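Long-range contacts in acyl-CoA dehydrogenase (Thermus thermophilus, PDB 2Z1Q), which probably catalyses the FAD-dependent oxidation of saturated acyl-CoA thioesters to 2,3-dehydroacyl-CoA, passing the electrons to an acceptor: residues Y23-F28 / L496-R501; I174-K179 / L235-V240; L260-Y265 / A342-Y347; V365-V370 / R386-A391. All coordinates share one frame; numbering follows the deposited sequence.

Contact 1: residues Y23-F28 / L496-R501; sequences YTPEDF and LLRARR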
loop_
_atom_site.group_PDB
_atom_site.type_symbol
_atom_site.label_atom_id
_atom_site.label_comp_id
_atom_site.label_asym_id
_atom_site.label_seq_id
_atom_site.Cartn_x
_atom_site.Cartn_y
_atom_site.Cartn_z
ATOM N N TYR B 23 -18.598 23.161 9.641
ATOM C CA TYR B 23 -18.343 22.716 11.004
ATOM C C TYR B 23 -16.916 22.174 11.028
ATOM O O TYR B 23 -16.581 21.266 10.272
ATOM C CB TYR B 23 -19.359 21.628 11.405
ATOM C CG TYR B 23 -19.300 21.215 12.867
ATOM C CD1 TYR B 23 -18.599 20.076 13.265
ATOM C CD2 TYR B 23 -19.912 21.990 13.856
ATOM C CE1 TYR B 23 -18.503 19.722 14.620
ATOM C CE2 TYR B 23 -19.824 21.646 15.207
ATOM C CZ TYR B 23 -19.115 20.515 15.585
ATOM O OH TYR B 23 -18.998 20.196 16.919
ATOM N N THR B 24 -16.069 22.752 11.872
ATOM C CA THR B 24 -14.673 22.324 11.974
ATOM C C THR B 24 -14.394 21.704 13.340
ATOM O O THR B 24 -15.197 21.824 14.263
ATOM C CB THR B 24 -13.693 23.503 11.812
ATOM O OG1 THR B 24 -13.852 24.404 12.916
ATOM C CG2 THR B 24 -13.946 24.238 10.505
ATOM N N PRO B 25 -13.240 21.033 13.480
ATOM C CA PRO B 25 -12.852 20.395 14.742
ATOM C C PRO B 25 -12.760 21.412 15.886
ATOM O O PRO B 25 -13.129 21.111 17.020
ATOM C CB PRO B 25 -11.503 19.757 14.408
ATOM C CG PRO B 25 -11.644 19.445 12.937
ATOM C CD PRO B 25 -12.289 20.698 12.405
ATOM N N GLU B 26 -12.278 22.619 15.596
ATOM C CA GLU B 26 -12.183 23.637 16.637
ATOM C C GLU B 26 -13.556 24.212 16.990
ATOM O O GLU B 26 -13.663 25.125 17.808
ATOM C CB GLU B 26 -11.212 24.758 16.230
ATOM C CG GLU B 26 -11.147 25.044 14.746
ATOM C CD GLU B 26 -10.358 24.005 13.956
ATOM O OE1 GLU B 26 -10.638 23.871 12.750
ATOM O OE2 GLU B 26 -9.458 23.337 14.524
ATOM N N ASP B 27 -14.608 23.670 16.379
ATOM C CA ASP B 27 -15.968 24.118 16.680
ATOM C C ASP B 27 -16.629 23.134 17.645
ATOM O O ASP B 27 -17.827 23.216 17.894
ATOM C CB ASP B 27 -16.818 24.197 15.414
ATOM C CG ASP B 27 -16.508 25.409 14.569
ATOM O OD1 ASP B 27 -16.583 25.286 13.332
ATOM O OD2 ASP B 27 -16.209 26.483 15.133
ATOM N N PHE B 28 -15.841 22.200 18.169
ATOM C CA PHE B 28 -16.346 21.195 19.105
ATOM C C PHE B 28 -16.758 21.859 20.418
ATOM O O PHE B 28 -15.940 22.513 21.060
ATOM C CB PHE B 28 -15.256 20.140 19.390
ATOM C CG PHE B 28 -14.998 19.176 18.243
ATOM C CD1 PHE B 28 -13.832 18.412 18.213
ATOM C CD2 PHE B 28 -15.924 19.015 17.212
ATOM C CE1 PHE B 28 -13.593 17.501 17.168
ATOM C CE2 PHE B 28 -15.694 18.113 16.171
ATOM C CZ PHE B 28 -14.526 17.355 16.149
ATOM N N LEU B 496 -9.700 24.221 2.705
ATOM C CA LEU B 496 -9.401 25.640 2.501
ATOM C C LEU B 496 -10.256 26.554 3.365
ATOM O O LEU B 496 -9.744 27.471 4.001
ATOM C CB LEU B 496 -9.579 26.006 1.023
ATOM C CG LEU B 496 -8.296 26.179 0.198
ATOM C CD1 LEU B 496 -8.589 25.947 -1.276
ATOM C CD2 LEU B 496 -7.721 27.577 0.427
ATOM N N LEU B 497 -11.559 26.302 3.384
ATOM C CA LEU B 497 -12.461 27.121 4.184
ATOM C C LEU B 497 -12.100 27.060 5.659
ATOM O O LEU B 497 -12.267 28.040 6.379
ATOM C CB LEU B 497 -13.908 26.670 3.982
ATOM C CG LEU B 497 -14.458 26.849 2.565
ATOM C CD1 LEU B 497 -15.893 26.369 2.499
ATOM C CD2 LEU B 497 -14.373 28.310 2.167
ATOM N N ARG B 498 -11.603 25.915 6.116
ATOM C CA ARG B 498 -11.229 25.780 7.519
ATOM C C ARG B 498 -9.918 26.520 7.782
ATOM O O ARG B 498 -9.747 27.131 8.837
ATOM C CB ARG B 498 -11.097 24.299 7.908
ATOM C CG ARG B 498 -10.526 24.041 9.317
ATOM C CD ARG B 498 -10.348 22.546 9.596
ATOM N NE ARG B 498 -9.670 22.285 10.869
ATOM C CZ ARG B 498 -9.252 21.084 11.273
ATOM N NH1 ARG B 498 -8.649 20.960 12.453
ATOM N NH2 ARG B 498 -9.428 20.010 10.506
ATOM N N ALA B 499 -8.999 26.472 6.821
ATOM C CA ALA B 499 -7.713 27.136 6.974
ATOM C C ALA B 499 -7.872 28.655 7.167
ATOM O O ALA B 499 -7.067 29.288 7.851
ATOM C CB ALA B 499 -6.828 26.856 5.765
ATOM N N ARG B 500 -8.914 29.213 6.549
ATOM C CA ARG B 500 -9.212 30.646 6.631
ATOM C C ARG B 500 -9.613 31.055 8.046
ATOM O O ARG B 500 -9.230 32.122 8.527
ATOM C CB ARG B 500 -10.338 31.005 5.646
ATOM C CG ARG B 500 -9.935 30.891 4.176
ATOM C CD ARG B 500 -8.870 31.919 3.816
ATOM N NE ARG B 500 -7.923 31.439 2.811
ATOM C CZ ARG B 500 -8.233 31.149 1.551
ATOM N NH1 ARG B 500 -7.290 30.718 0.722
ATOM N NH2 ARG B 500 -9.476 31.295 1.115
ATOM N N ARG B 501 -10.385 30.198 8.704
ATOM C CA ARG B 501 -10.820 30.460 10.067
ATOM C C ARG B 501 -9.716 30.095 11.038
ATOM O O ARG B 501 -9.373 30.862 11.931
ATOM C CB ARG B 501 -12.041 29.622 10.383
ATOM C CG ARG B 501 -13.187 29.875 9.451
ATOM C CD ARG B 501 -14.268 28.896 9.750
ATOM N NE ARG B 501 -14.589 28.922 11.168
ATOM C CZ ARG B 501 -15.356 28.024 11.772
ATOM N NH1 ARG B 501 -15.599 28.127 13.071
ATOM N NH2 ARG B 501 -15.873 27.019 11.077
#

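Contact 2: residues I174-K179 / L235-V240; sequences ILNGVK and LEDVKV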
loop_
_atom_site.group_PDB
_atom_site.type_symbol
_atom_site.label_atom_id
_atom_site.label_comp_id
_atom_site.label_asym_id
_atom_site.label_seq_id
_atom_site.Cartn_x
_atom_site.Cartn_y
_atom_site.Cartn_z
ATOM N N ILE B 174 -38.581 -20.441 9.950
ATOM C CA ILE B 174 -37.441 -21.354 9.941
ATOM C C ILE B 174 -36.351 -20.812 9.029
ATOM O O ILE B 174 -36.569 -20.618 7.824
ATOM C CB ILE B 174 -37.838 -22.754 9.448
ATOM C CG1 ILE B 174 -39.090 -23.230 10.183
ATOM C CG2 ILE B 174 -36.685 -23.726 9.684
ATOM C CD1 ILE B 174 -39.624 -24.547 9.677
ATOM N N LEU B 175 -35.178 -20.573 9.605
ATOM C CA LEU B 175 -34.058 -20.026 8.851
ATOM C C LEU B 175 -32.976 -21.033 8.492
ATOM O O LEU B 175 -32.523 -21.822 9.329
ATOM C CB LEU B 175 -33.417 -18.858 9.618
ATOM C CG LEU B 175 -34.201 -17.556 9.800
ATOM C CD1 LEU B 175 -33.256 -16.458 10.267
ATOM C CD2 LEU B 175 -34.845 -17.156 8.488
ATOM N N ASN B 176 -32.557 -20.982 7.232
ATOM C CA ASN B 176 -31.512 -21.855 6.723
ATOM C C ASN B 176 -30.573 -21.084 5.795
ATOM O O ASN B 176 -31.008 -20.422 4.847
ATOM C CB ASN B 176 -32.142 -23.046 5.987
ATOM C CG ASN B 176 -32.697 -24.093 6.941
ATOM O OD1 ASN B 176 -31.940 -24.790 7.622
ATOM N ND2 ASN B 176 -34.024 -24.193 7.009
ATOM N N GLY B 177 -29.278 -21.164 6.070
ATOM C CA GLY B 177 -28.320 -20.467 5.231
ATOM C C GLY B 177 -26.982 -20.291 5.911
ATOM O O GLY B 177 -26.782 -20.751 7.043
ATOM N N VAL B 178 -26.061 -19.624 5.224
ATOM C CA VAL B 178 -24.722 -19.369 5.753
ATOM C C VAL B 178 -24.392 -17.888 5.614
ATOM O O VAL B 178 -24.582 -17.302 4.549
ATOM C CB VAL B 178 -23.660 -20.179 4.976
ATOM C CG1 VAL B 178 -22.265 -19.880 5.510
ATOM C CG2 VAL B 178 -23.969 -21.676 5.077
ATOM N N LYS B 179 -23.919 -17.281 6.701
ATOM C CA LYS B 179 -23.542 -15.867 6.696
ATOM C C LYS B 179 -22.023 -15.822 6.896
ATOM O O LYS B 179 -21.489 -16.434 7.818
ATOM C CB LYS B 179 -24.261 -15.121 7.817
ATOM C CG LYS B 179 -25.743 -15.445 7.935
ATOM C CD LYS B 179 -26.521 -15.157 6.663
ATOM C CE LYS B 179 -26.601 -13.679 6.346
ATOM N NZ LYS B 179 -27.382 -13.435 5.093
ATOM N N LEU B 235 -26.875 -21.356 9.835
ATOM C CA LEU B 235 -28.250 -21.511 10.298
ATOM C C LEU B 235 -28.863 -22.793 9.762
ATOM O O LEU B 235 -29.133 -22.907 8.571
ATOM C CB LEU B 235 -29.129 -20.341 9.862
ATOM C CG LEU B 235 -28.815 -18.957 10.412
ATOM C CD1 LEU B 235 -27.747 -18.273 9.565
ATOM C CD2 LEU B 235 -30.098 -18.157 10.387
ATOM N N GLU B 236 -29.075 -23.751 10.657
ATOM C CA GLU B 236 -29.670 -25.033 10.292
ATOM C C GLU B 236 -31.019 -25.133 10.991
ATOM O O GLU B 236 -31.081 -25.402 12.185
ATOM C CB GLU B 236 -28.767 -26.188 10.732
ATOM C CG GLU B 236 -27.377 -26.171 10.102
ATOM C CD GLU B 236 -26.443 -27.228 10.678
ATOM O OE1 GLU B 236 -25.237 -27.185 10.358
ATOM O OE2 GLU B 236 -26.908 -28.103 11.445
ATOM N N ASP B 237 -32.094 -24.905 10.242
ATOM C CA ASP B 237 -33.451 -24.946 10.778
ATOM C C ASP B 237 -33.587 -24.099 12.049
ATOM O O ASP B 237 -33.887 -24.624 13.122
ATOM C CB ASP B 237 -33.870 -26.394 11.075
ATOM C CG ASP B 237 -33.962 -27.246 9.819
ATOM O OD1 ASP B 237 -34.524 -26.770 8.812
ATOM O OD2 ASP B 237 -33.478 -28.397 9.844
ATOM N N VAL B 238 -33.370 -22.791 11.928
ATOM C CA VAL B 238 -33.478 -21.889 13.074
ATOM C C VAL B 238 -34.901 -21.343 13.234
ATOM O O VAL B 238 -35.454 -20.738 12.310
ATOM C CB VAL B 238 -32.491 -20.692 12.955
ATOM C CG1 VAL B 238 -32.767 -19.675 14.042
ATOM C CG2 VAL B 238 -31.051 -21.182 13.064
ATOM N N LYS B 239 -35.483 -21.577 14.410
ATOM C CA LYS B 239 -36.834 -21.120 14.728
ATOM C C LYS B 239 -36.793 -19.681 15.219
ATOM O O LYS B 239 -36.135 -19.366 16.208
ATOM C CB LYS B 239 -37.457 -22.000 15.818
ATOM C CG LYS B 239 -37.704 -23.444 15.415
ATOM C CD LYS B 239 -38.994 -23.599 14.626
ATOM C CE LYS B 239 -40.210 -23.403 15.515
ATOM N NZ LYS B 239 -40.224 -24.395 16.630
ATOM N N VAL B 240 -37.507 -18.811 14.519
ATOM C CA VAL B 240 -37.556 -17.406 14.875
ATOM C C VAL B 240 -39.005 -16.940 14.987
ATOM O O VAL B 240 -39.771 -17.005 14.021
ATOM C CB VAL B 240 -36.811 -16.550 13.827
ATOM C CG1 VAL B 240 -36.890 -15.090 14.194
ATOM C CG2 VAL B 240 -35.350 -16.980 13.751
#

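Contact 3: residues L260-Y265 / A342-Y347; sequences LNVGRY and AGIEEY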
loop_
_atom_site.group_PDB
_atom_site.type_symbol
_atom_site.label_atom_id
_atom_site.label_comp_id
_atom_site.label_asym_id
_atom_site.label_seq_id
_atom_site.Cartn_x
_atom_site.Cartn_y
_atom_site.Cartn_z
ATOM N N LEU B 260 -25.557 1.799 6.277
ATOM C CA LEU B 260 -24.338 2.105 5.541
ATOM C C LEU B 260 -23.955 3.584 5.603
ATOM O O LEU B 260 -22.769 3.899 5.621
ATOM C CB LEU B 260 -24.464 1.663 4.068
ATOM C CG LEU B 260 -24.110 0.203 3.750
ATOM C CD1 LEU B 260 -24.685 -0.195 2.390
ATOM C CD2 LEU B 260 -22.593 0.033 3.779
ATOM N N ASN B 261 -24.930 4.494 5.646
ATOM C CA ASN B 261 -24.584 5.917 5.700
ATOM C C ASN B 261 -23.804 6.266 6.957
ATOM O O ASN B 261 -22.832 7.016 6.899
ATOM C CB ASN B 261 -25.835 6.805 5.621
ATOM C CG ASN B 261 -26.507 6.756 4.264
ATOM O OD1 ASN B 261 -25.855 6.567 3.235
ATOM N ND2 ASN B 261 -27.824 6.947 4.252
ATOM N N VAL B 262 -24.218 5.723 8.097
ATOM C CA VAL B 262 -23.546 6.001 9.355
ATOM C C VAL B 262 -22.206 5.288 9.404
ATOM O O VAL B 262 -21.195 5.854 9.850
ATOM C CB VAL B 262 -24.406 5.544 10.526
ATOM C CG1 VAL B 262 -23.617 5.636 11.831
ATOM C CG2 VAL B 262 -25.670 6.381 10.578
ATOM N N GLY B 263 -22.198 4.037 8.969
ATOM C CA GLY B 263 -20.963 3.291 8.980
ATOM C C GLY B 263 -19.888 3.987 8.171
ATOM O O GLY B 263 -18.723 3.983 8.559
ATOM N N ARG B 264 -20.268 4.610 7.063
ATOM C CA ARG B 264 -19.268 5.267 6.241
ATOM C C ARG B 264 -18.644 6.499 6.863
ATOM O O ARG B 264 -17.421 6.655 6.818
ATOM C CB ARG B 264 -19.852 5.599 4.874
ATOM C CG ARG B 264 -20.128 4.358 4.038
ATOM C CD ARG B 264 -20.987 4.658 2.821
ATOM N NE ARG B 264 -21.199 3.450 2.028
ATOM C CZ ARG B 264 -22.107 3.325 1.064
ATOM N NH1 ARG B 264 -22.216 2.179 0.399
ATOM N NH2 ARG B 264 -22.908 4.337 0.771
ATOM N N TYR B 265 -19.435 7.383 7.455
ATOM C CA TYR B 265 -18.771 8.541 8.013
ATOM C C TYR B 265 -18.036 8.230 9.306
ATOM O O TYR B 265 -17.031 8.876 9.605
ATOM C CB TYR B 265 -19.725 9.722 8.175
ATOM C CG TYR B 265 -20.842 9.534 9.150
ATOM C CD1 TYR B 265 -20.601 9.535 10.529
ATOM C CD2 TYR B 265 -22.152 9.440 8.709
ATOM C CE1 TYR B 265 -21.652 9.458 11.436
ATOM C CE2 TYR B 265 -23.210 9.364 9.603
ATOM C CZ TYR B 265 -22.955 9.379 10.964
ATOM O OH TYR B 265 -24.020 9.370 11.836
ATOM N N ALA B 342 -33.809 9.994 7.087
ATOM C CA ALA B 342 -33.881 10.890 5.938
ATOM C C ALA B 342 -32.889 12.038 6.109
ATOM O O ALA B 342 -32.341 12.542 5.128
ATOM C CB ALA B 342 -35.297 11.436 5.774
ATOM N N GLY B 343 -32.654 12.448 7.352
ATOM C CA GLY B 343 -31.719 13.532 7.590
ATOM C C GLY B 343 -30.304 13.109 7.236
ATOM O O GLY B 343 -29.544 13.875 6.627
ATOM N N ILE B 344 -29.942 11.890 7.624
ATOM C CA ILE B 344 -28.619 11.376 7.331
ATOM C C ILE B 344 -28.535 11.054 5.836
ATOM O O ILE B 344 -27.562 11.412 5.175
ATOM C CB ILE B 344 -28.321 10.121 8.167
ATOM C CG1 ILE B 344 -28.386 10.468 9.661
ATOM C CG2 ILE B 344 -26.956 9.564 7.796
ATOM C CD1 ILE B 344 -28.378 9.263 10.588
ATOM N N GLU B 345 -29.571 10.404 5.310
ATOM C CA GLU B 345 -29.631 10.044 3.894
ATOM C C GLU B 345 -29.412 11.259 2.980
ATOM O O GLU B 345 -28.961 11.115 1.846
ATOM C CB GLU B 345 -30.981 9.402 3.576
ATOM C CG GLU B 345 -31.192 9.064 2.106
ATOM C CD GLU B 345 -30.126 8.124 1.573
ATOM O OE1 GLU B 345 -29.610 7.314 2.368
ATOM O OE2 GLU B 345 -29.815 8.187 0.366
ATOM N N GLU B 346 -29.743 12.446 3.478
ATOM C CA GLU B 346 -29.571 13.673 2.704
ATOM C C GLU B 346 -28.116 13.834 2.266
ATOM O O GLU B 346 -27.843 14.387 1.204
ATOM C CB GLU B 346 -29.992 14.884 3.550
ATOM C CG GLU B 346 -29.779 16.236 2.879
ATOM C CD GLU B 346 -30.610 16.407 1.619
ATOM O OE1 GLU B 346 -30.405 17.412 0.907
ATOM O OE2 GLU B 346 -31.469 15.538 1.341
ATOM N N TYR B 347 -27.185 13.345 3.083
ATOM C CA TYR B 347 -25.768 13.461 2.747
ATOM C C TYR B 347 -25.070 12.125 2.470
ATOM O O TYR B 347 -23.886 11.951 2.785
ATOM C CB TYR B 347 -25.032 14.231 3.852
ATOM C CG TYR B 347 -25.646 15.582 4.151
ATOM C CD1 TYR B 347 -26.741 15.695 5.011
ATOM C CD2 TYR B 347 -25.172 16.741 3.535
ATOM C CE1 TYR B 347 -27.349 16.920 5.246
ATOM C CE2 TYR B 347 -25.777 17.981 3.763
ATOM C CZ TYR B 347 -26.868 18.056 4.619
ATOM O OH TYR B 347 -27.499 19.257 4.830
#

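Contact 4: residues V365-V370 / R386-A391; sequences VVDEGV and RAYRDA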
loop_
_atom_site.group_PDB
_atom_site.type_symbol
_atom_site.label_atom_id
_atom_site.label_comp_id
_atom_site.label_asym_id
_atom_site.label_seq_id
_atom_site.Cartn_x
_atom_site.Cartn_y
_atom_site.Cartn_z
ATOM N N VAL B 365 -0.715 7.015 4.885
ATOM C CA VAL B 365 -0.050 7.338 6.143
ATOM C C VAL B 365 0.591 6.103 6.809
ATOM O O VAL B 365 1.750 6.156 7.227
ATOM C CB VAL B 365 -1.048 8.067 7.109
ATOM C CG1 VAL B 365 -0.413 8.322 8.471
ATOM C CG2 VAL B 365 -1.472 9.399 6.467
ATOM N N VAL B 366 -0.128 4.989 6.910
ATOM C CA VAL B 366 0.521 3.827 7.527
ATOM C C VAL B 366 1.648 3.292 6.644
ATOM O O VAL B 366 2.637 2.785 7.147
ATOM C CB VAL B 366 -0.473 2.670 7.859
ATOM C CG1 VAL B 366 -1.486 3.159 8.869
ATOM C CG2 VAL B 366 -1.157 2.151 6.599
ATOM N N ASP B 367 1.529 3.442 5.330
ATOM C CA ASP B 367 2.562 2.943 4.426
ATOM C C ASP B 367 3.881 3.689 4.569
ATOM O O ASP B 367 4.940 3.072 4.682
ATOM C CB ASP B 367 2.056 3.012 2.983
ATOM C CG ASP B 367 2.993 2.340 2.015
ATOM O OD1 ASP B 367 3.449 1.217 2.308
ATOM O OD2 ASP B 367 3.276 2.934 0.957
ATOM N N GLU B 368 3.806 5.015 4.587
ATOM C CA GLU B 368 4.993 5.839 4.742
ATOM C C GLU B 368 5.450 5.725 6.184
ATOM O O GLU B 368 6.626 5.906 6.477
ATOM C CB GLU B 368 4.679 7.298 4.414
ATOM C CG GLU B 368 4.383 7.536 2.941
ATOM C CD GLU B 368 5.513 7.081 2.038
ATOM O OE1 GLU B 368 6.658 6.944 2.509
ATOM O OE2 GLU B 368 5.249 6.870 0.838
ATOM N N GLY B 369 4.522 5.426 7.087
ATOM C CA GLY B 369 4.896 5.268 8.478
ATOM C C GLY B 369 5.816 4.063 8.550
ATOM O O GLY B 369 6.853 4.086 9.207
ATOM N N VAL B 370 5.438 2.991 7.863
ATOM C CA VAL B 370 6.281 1.805 7.848
ATOM C C VAL B 370 7.626 2.192 7.227
ATOM O O VAL B 370 8.681 1.868 7.762
ATOM C CB VAL B 370 5.648 0.652 7.002
ATOM C CG1 VAL B 370 6.647 -0.489 6.816
ATOM C CG2 VAL B 370 4.408 0.128 7.688
ATOM N N ARG B 386 1.518 -3.331 12.994
ATOM C CA ARG B 386 0.130 -3.737 13.179
ATOM C C ARG B 386 -0.806 -2.747 12.470
ATOM O O ARG B 386 -1.802 -3.154 11.861
ATOM C CB ARG B 386 -0.224 -3.762 14.668
ATOM C CG ARG B 386 -1.546 -4.469 14.999
ATOM C CD ARG B 386 -2.315 -3.769 16.123
ATOM N NE ARG B 386 -1.443 -3.214 17.160
ATOM C CZ ARG B 386 -0.661 -3.939 17.952
ATOM N NH1 ARG B 386 0.099 -3.338 18.863
ATOM N NH2 ARG B 386 -0.638 -5.257 17.844
ATOM N N ALA B 387 -0.487 -1.454 12.544
ATOM C CA ALA B 387 -1.335 -0.436 11.924
ATOM C C ALA B 387 -1.375 -0.593 10.403
ATOM O O ALA B 387 -2.411 -0.362 9.782
ATOM C CB ALA B 387 -0.861 0.973 12.317
ATOM N N TYR B 388 -0.261 -1.005 9.807
ATOM C CA TYR B 388 -0.211 -1.217 8.368
ATOM C C TYR B 388 -1.182 -2.346 8.030
ATOM O O TYR B 388 -1.950 -2.247 7.069
ATOM C CB TYR B 388 1.193 -1.626 7.938
ATOM C CG TYR B 388 1.334 -1.865 6.449
ATOM C CD1 TYR B 388 1.504 -0.795 5.575
ATOM C CD2 TYR B 388 1.294 -3.159 5.914
ATOM C CE1 TYR B 388 1.634 -0.994 4.210
ATOM C CE2 TYR B 388 1.427 -3.368 4.537
ATOM C CZ TYR B 388 1.598 -2.272 3.697
ATOM O OH TYR B 388 1.747 -2.407 2.340
ATOM N N ARG B 389 -1.164 -3.419 8.819
ATOM C CA ARG B 389 -2.063 -4.526 8.538
ATOM C C ARG B 389 -3.535 -4.203 8.849
ATOM O O ARG B 389 -4.418 -4.495 8.030
ATOM C CB ARG B 389 -1.605 -5.790 9.274
ATOM C CG ARG B 389 -0.367 -6.454 8.641
ATOM C CD ARG B 389 0.049 -7.758 9.335
ATOM N NE ARG B 389 0.554 -7.471 10.670
ATOM C CZ ARG B 389 -0.155 -7.610 11.788
ATOM N NH1 ARG B 389 -1.408 -8.063 11.760
ATOM N NH2 ARG B 389 0.366 -7.231 12.939
ATOM N N ASP B 390 -3.782 -3.573 10.002
ATOM C CA ASP B 390 -5.145 -3.208 10.405
ATOM C C ASP B 390 -5.813 -2.258 9.410
ATOM O O ASP B 390 -7.034 -2.278 9.232
ATOM C CB ASP B 390 -5.141 -2.516 11.781
ATOM C CG ASP B 390 -4.734 -3.444 12.924
ATOM O OD1 ASP B 390 -4.544 -4.661 12.683
ATOM O OD2 ASP B 390 -4.607 -2.950 14.068
ATOM N N ALA B 391 -5.010 -1.413 8.774
ATOM C CA ALA B 391 -5.559 -0.429 7.844
ATOM C C ALA B 391 -6.158 -0.996 6.574
ATOM O O ALA B 391 -7.188 -0.529 6.099
ATOM C CB ALA B 391 -4.490 0.578 7.481
HETATM O O HOH W 1 1.943 -0.348 0.726
#

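Contact 1: residues Y23-F28 / L496-R501
Arg498 and Arg501, one turn apart on helix 476-502, reach across to the loop 23-28. Arg498 stretches out with CG anti to the backbone N (chi1 172°) and the chain extended as far as NE. One face of its guanidinium is covered by Pro25, with Pro25 CD over the centre, 3.3 Å from Arg498 CZ. Glu26 takes the same guanidinium side-on. Arg498 NE gives a bond of 2.6 Å to Glu26 OE1, and Arg498 NH1 a longer one of 3.3 Å to Glu26 OE2. This salt bridge is tilted, with the two planes 35° apart. The contact ties the loop before helix 30-54 to a helix of the C-terminal all-helical region. Arg498 NH2 turns to Glu317 and Ser318 of helix 300-331, which adds a third element. Arg501 meets Asp27 tip to tip in an end-on salt bridge, nearly coplanar. Arg501 NH1 donates to Asp27 OD2 at 2.7 Å, and Arg501 NH2 donates to Asp27 OD1 at 2.9 Å. Asp27 OD1 also accepts the backbone N of Thr24, which holds the carboxylate in place. Between the two arginines, Thr24 CG2 packs 3.6 Å from Arg498 CG and 3.4 Å from Arg501 NH2.

Contact 2: residues I174-K179 / L235-V240
Asn176 places CG beside its backbone N (chi1 -77°), and its amide then turns to the corner at Glu236 and Asp237. Leu175 and Leu235 have nearly the same first torsion and lie side by side on one face of the sheet. The strands pair antiparallel within the beta domain, the middle domain of the acyl-CoA dehydrogenase fold. A G1 beta bulge interrupts the pairing: Asp237 and Val238 both stand opposite Leu175. Leu175 and Val238 exchange two backbone hydrogen bonds, and so do Gly177 and Leu235. The backbone angles of Gly177 would push a side chain against the preceding carbonyl O.

The Asn176 amide binds the first residue of the bulge, Asp237. Asn176 OD1 accepts the backbone N of Asp237 at 2.6 Å, with the donor above the carbonyl plane. Asn176 ND2 gives a bond of 3.2 Å to Asp237 OD1, and the amide and carboxylate planes stand 90° apart. An alanine here would probably leave the Asp237 N-H without this acceptor and the Asp237 carboxylate freer to turn.

On the leucine face the packing is tight, with Leu175 CB 3.5 Å from Leu235 CD2. Leu175 CD1 also meets Val240 CG2. Lys179 is bent at chi2 and chi3, and its NZ goes to Glu150 and to the carbonyl of the FAD-binding residue Leu148. Its aliphatic part stays with the sheet, where Lys179 CG touches Leu235 CD1 at 3.8 Å.

Contact 3: residues L260-Y265 / A342-Y347
Asn261 ND2 and Glu345 OE1 form the one hydrogen bond between these segments, 2.6 Å long with an N-H...O angle of 154°. The oxygen lies in the plane of the asparagine amide. On the glutamate the bond arrives on the anti side of OE1, well out of the carboxylate plane. Glu345 starts out pointing away from helix 252-288 overall, but the chain bends at chi2 (58°) and brings the carboxylate to the amide. The amide and carboxylate planes are 42° apart.

Beside this bond the contact is apolar and centres on Ile344. Its CG2 branch packs against Asn261 CB at 3.7 Å. The same methyl meets the ring edge of Tyr265, near the ring plane, with Ile344 CG2 4.2 Å from Tyr265 CE2. The other branch ends at Val262, Ile344 CD1 lying 4.0 Å from Val262 CG2. In the helical C-terminal domain of the acyl-CoA dehydrogenase fold, this joins the long helix 252-288 to the short helix 337-345. Tyr123 of helix 119-124 touches both Val262 and Ile344, while Ile327 of helix 300-331 touches Ile344 and Tyr265. A leucine in place of Asn261 would probably leave the Glu345 carboxylate without its amide donor and free to swing. The Tyr265 ring is turned so that the carbonyl O of Val262, one turn back on its own helix, lies over the centre of one face.

Contact 4: residues V365-V370 / R386-A391
Val366 carries most of the apolar part of this contact, fitting against Ala387, Tyr388 and Ala391 on the facing helix. Its CG1 is anti to the carbonyl carbon (chi1 -62°), which leaves CG2 between the backbone N and the carbonyl carbon, turned to Ala391. Val366 CG2 lies 3.8 Å from Ala391 CB and 3.9 Å from Tyr388 CA. The other methyl rests on backbone, with Val366 CG1 3.8 Å from Ala387 O. One turn on, Val370 CG2 packs 3.7 Å from Tyr388 CB and lies against the near part of the ring, the two side chains crossing at about a right angle. The small alanines let the helices come close, with segment axes 8.9 Å apart at their nearest. They run antiparallel at 154°. This is a helix hairpin of the C-terminal domain, and the connection between its helices carries the FAD-pocket residues His373 to Tyr376.

The aromatic and polar contacts lie together on one side of the pair. Tyr388 has CG anti to its backbone N, and its ring runs alongside Asp367. Tyr388 CE1 comes within 3.4 Å of Asp367 OD1, the carboxylate and ring planes standing 38° apart. A water links the two groups: it lies 2.6 Å from Tyr388 OH and donates a weak bond to Asp367 OD1 at 2.7 Å. The stronger partners of Asp367 are Arg392 and Arg395 of the second subunit. Tyr388 also meets its own counterpart, Tyr388 of the second subunit, the two rings lying at a small angle.

In the fold
Contacts 3 and 4 are buried and lie in the same helical domain; helices 337-345 and 348-372 follow each other in the chain. Both rest on aliphatic packing, but contact 3 adds one short direct hydrogen bond, while contact 4 adds a water link and borders the second subunit. Contact 1 is partly buried, with exposed charged side chains, and relies on two salt bridges. It closes a loop of the chain that contains the other three. Contact 2, likewise partly buried, is the one made of strands, and backbone hydrogen bonds carry it. Its centre is about 50 Å from that of contact 1, on the opposite side of the chain's centre.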